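Local coordinates for protein phenylacetaldehyde dehydrogenase (PDB 4O5H) that probably oxidises phenylacetaldehyde to phenylacetic acid with NAD+ as a member of the aldehyde dehydrogenase family, at residues G385-D390 / F395-V400. Residues are numbered along the deposited sequence; the frame is centred on the assembly and turned at random.
Sequences GGRAID and FVEPTV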
loop_
_atom_site.group_PDB
_atom_site.type_symbol
_atom_site.label_atom_id
_atom_site.label_comp_id
_atom_site.label_asym_id
_atom_site.label_seq_id
_atom_site.Cartn_x
_atom_site.Cartn_y
_atom_site.Cartn_z
ATOM N N GLY A 385 -37.083 -15.138 10.255
ATOM C CA GLY A 385 -36.202 -14.987 11.402
ATOM C C GLY A 385 -36.518 -13.799 12.287
ATOM O O GLY A 385 -37.674 -13.456 12.447
ATOM N N GLY A 386 -35.488 -13.170 12.832
ATOM C CA GLY A 386 -35.636 -12.008 13.702
ATOM C C GLY A 386 -35.217 -12.084 15.191
ATOM O O GLY A 386 -34.871 -11.046 15.827
ATOM N N ARG A 387 -35.191 -13.258 15.805
ATOM C CA ARG A 387 -34.609 -13.276 17.154
ATOM C C ARG A 387 -33.343 -14.090 17.502
ATOM O O ARG A 387 -32.744 -14.900 16.709
ATOM C CB ARG A 387 -35.676 -13.664 18.174
ATOM C CG ARG A 387 -36.398 -14.912 17.772
ATOM C CD ARG A 387 -37.800 -14.513 17.314
ATOM N NE ARG A 387 -38.114 -15.107 16.032
ATOM C CZ ARG A 387 -39.343 -15.339 15.593
ATOM N NH1 ARG A 387 -39.500 -15.882 14.389
ATOM N NH2 ARG A 387 -40.412 -15.045 16.339
ATOM N N ALA A 388 -32.911 -13.739 18.719
ATOM C CA ALA A 388 -32.130 -14.612 19.571
ATOM C C ALA A 388 -33.005 -15.846 19.969
ATOM O O ALA A 388 -34.215 -15.783 20.145
ATOM C CB ALA A 388 -31.670 -13.856 20.840
ATOM N N ILE A 389 -32.308 -16.940 20.160
ATOM C CA ILE A 389 -32.815 -18.235 20.545
ATOM C C ILE A 389 -32.326 -18.429 21.967
ATOM O O ILE A 389 -31.162 -18.152 22.252
ATOM C CB ILE A 389 -32.096 -19.119 19.523
ATOM C CG1 ILE A 389 -32.761 -18.993 18.132
ATOM C CG2 ILE A 389 -32.067 -20.536 19.961
ATOM C CD1 ILE A 389 -31.899 -19.560 17.028
ATOM N N ASP A 390 -33.170 -18.938 22.841
ATOM C CA ASP A 390 -32.783 -19.258 24.219
ATOM C C ASP A 390 -31.710 -20.335 24.322
ATOM O O ASP A 390 -31.509 -21.122 23.402
ATOM C CB ASP A 390 -33.998 -19.696 25.046
ATOM C CG ASP A 390 -34.973 -18.560 25.291
ATOM O OD1 ASP A 390 -34.652 -17.414 24.921
ATOM O OD2 ASP A 390 -36.058 -18.815 25.817
ATOM N N PHE A 395 -26.679 -18.361 19.642
ATOM C CA PHE A 395 -27.413 -18.635 18.420
ATOM C C PHE A 395 -28.351 -17.482 18.054
ATOM O O PHE A 395 -28.975 -16.875 18.933
ATOM C CB PHE A 395 -28.236 -19.910 18.609
ATOM C CG PHE A 395 -27.413 -21.170 18.626
ATOM C CD1 PHE A 395 -27.002 -21.770 17.444
ATOM C CD2 PHE A 395 -27.098 -21.779 19.835
ATOM C CE1 PHE A 395 -26.285 -22.956 17.451
ATOM C CE2 PHE A 395 -26.372 -22.943 19.845
ATOM C CZ PHE A 395 -25.962 -23.533 18.650
ATOM N N VAL A 396 -28.446 -17.231 16.755
ATOM C CA VAL A 396 -29.341 -16.260 16.173
ATOM C C VAL A 396 -29.964 -16.838 14.909
ATOM O O VAL A 396 -29.308 -17.574 14.162
ATOM C CB VAL A 396 -28.538 -15.016 15.787
ATOM C CG1 VAL A 396 -29.395 -14.074 14.959
ATOM C CG2 VAL A 396 -28.030 -14.334 17.044
ATOM N N GLU A 397 -31.261 -16.586 14.712
ATOM C CA GLU A 397 -31.981 -17.072 13.517
ATOM C C GLU A 397 -31.535 -16.400 12.233
ATOM O O GLU A 397 -31.297 -15.191 12.231
ATOM C CB GLU A 397 -33.445 -16.779 13.654
ATOM C CG GLU A 397 -34.101 -17.533 14.776
ATOM C CD GLU A 397 -35.569 -17.253 14.821
ATOM O OE1 GLU A 397 -35.999 -16.147 14.402
ATOM O OE2 GLU A 397 -36.279 -18.159 15.279
ATOM N N PRO A 398 -31.370 -17.172 11.156
ATOM C CA PRO A 398 -31.183 -16.573 9.857
ATOM C C PRO A 398 -32.340 -15.631 9.629
ATOM O O PRO A 398 -33.489 -16.024 9.775
ATOM C CB PRO A 398 -31.252 -17.748 8.889
ATOM C CG PRO A 398 -30.887 -18.924 9.702
ATOM C CD PRO A 398 -31.403 -18.640 11.079
ATOM N N THR A 399 -32.023 -14.397 9.263
ATOM C CA THR A 399 -32.978 -13.329 9.231
ATOM C C THR A 399 -32.986 -12.610 7.885
ATOM O O THR A 399 -31.925 -12.257 7.339
ATOM C CB THR A 399 -32.654 -12.352 10.372
ATOM O OG1 THR A 399 -32.789 -13.051 11.600
ATOM C CG2 THR A 399 -33.594 -11.202 10.389
ATOM N N VAL A 400 -34.181 -12.434 7.322
ATOM C CA VAL A 400 -34.347 -11.700 6.068
ATOM C C VAL A 400 -35.278 -10.525 6.305
ATOM O O VAL A 400 -36.420 -10.709 6.745
ATOM C CB VAL A 400 -34.965 -12.585 4.978
ATOM C CG1 VAL A 400 -35.168 -11.800 3.673
ATOM C CG2 VAL A 400 -34.057 -13.785 4.722
#
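F395 meets I389 where the loop between two antiparallel strands of the seven-stranded mixed sheet, 381-384, outermost in this chain's sheet, and 399-402, folds back on itself. In this part of the aldehyde dehydrogenase fold 395-400 thus runs back alongside 385-390. The apolar contact is made by the root of the phenylalanine: its CB lies 4.0 Å from I389 CD1, while the ring leads away to I346 and P358. V396 marks the register, its backbone bridged to A388 in a single bridge with CA atoms 4.7 Å apart, and its side chain points away from 385-390 and packs on R365 and C369 of helix 362-378.

E397 does most of the polar work. Its backbone N donates to R387 O at 3.0 Å, almost straight at hydrogen. With CG anti to the carbonyl carbon (chi1 -65°) and the chain extended beyond it, the side chain rises across the 385-390 segment, CG passing 3.7 Å from I389 CD1. At its end OE1 accepts the N-H of R387 NE at 2.9 Å, a hydrogen bond within a salt bridge, and lies at the guanidinium edge and in its plane; the carboxylate, however, is turned 89° to that plane and is approached from above. A weak bond from R387 N reaches the same oxygen, so backbone and side chain of one arginine both hold it.

P398 O receives a CA-H...O contact from G385 CA (3.3 Å). T399, the first residue of strand 399-402, makes the last cross-link: OG1 donates to E397 O from above the carbonyl plane and accepts the N-H of G386, N to OG1 3.0 Å, with a bent N-H...O angle of 143°.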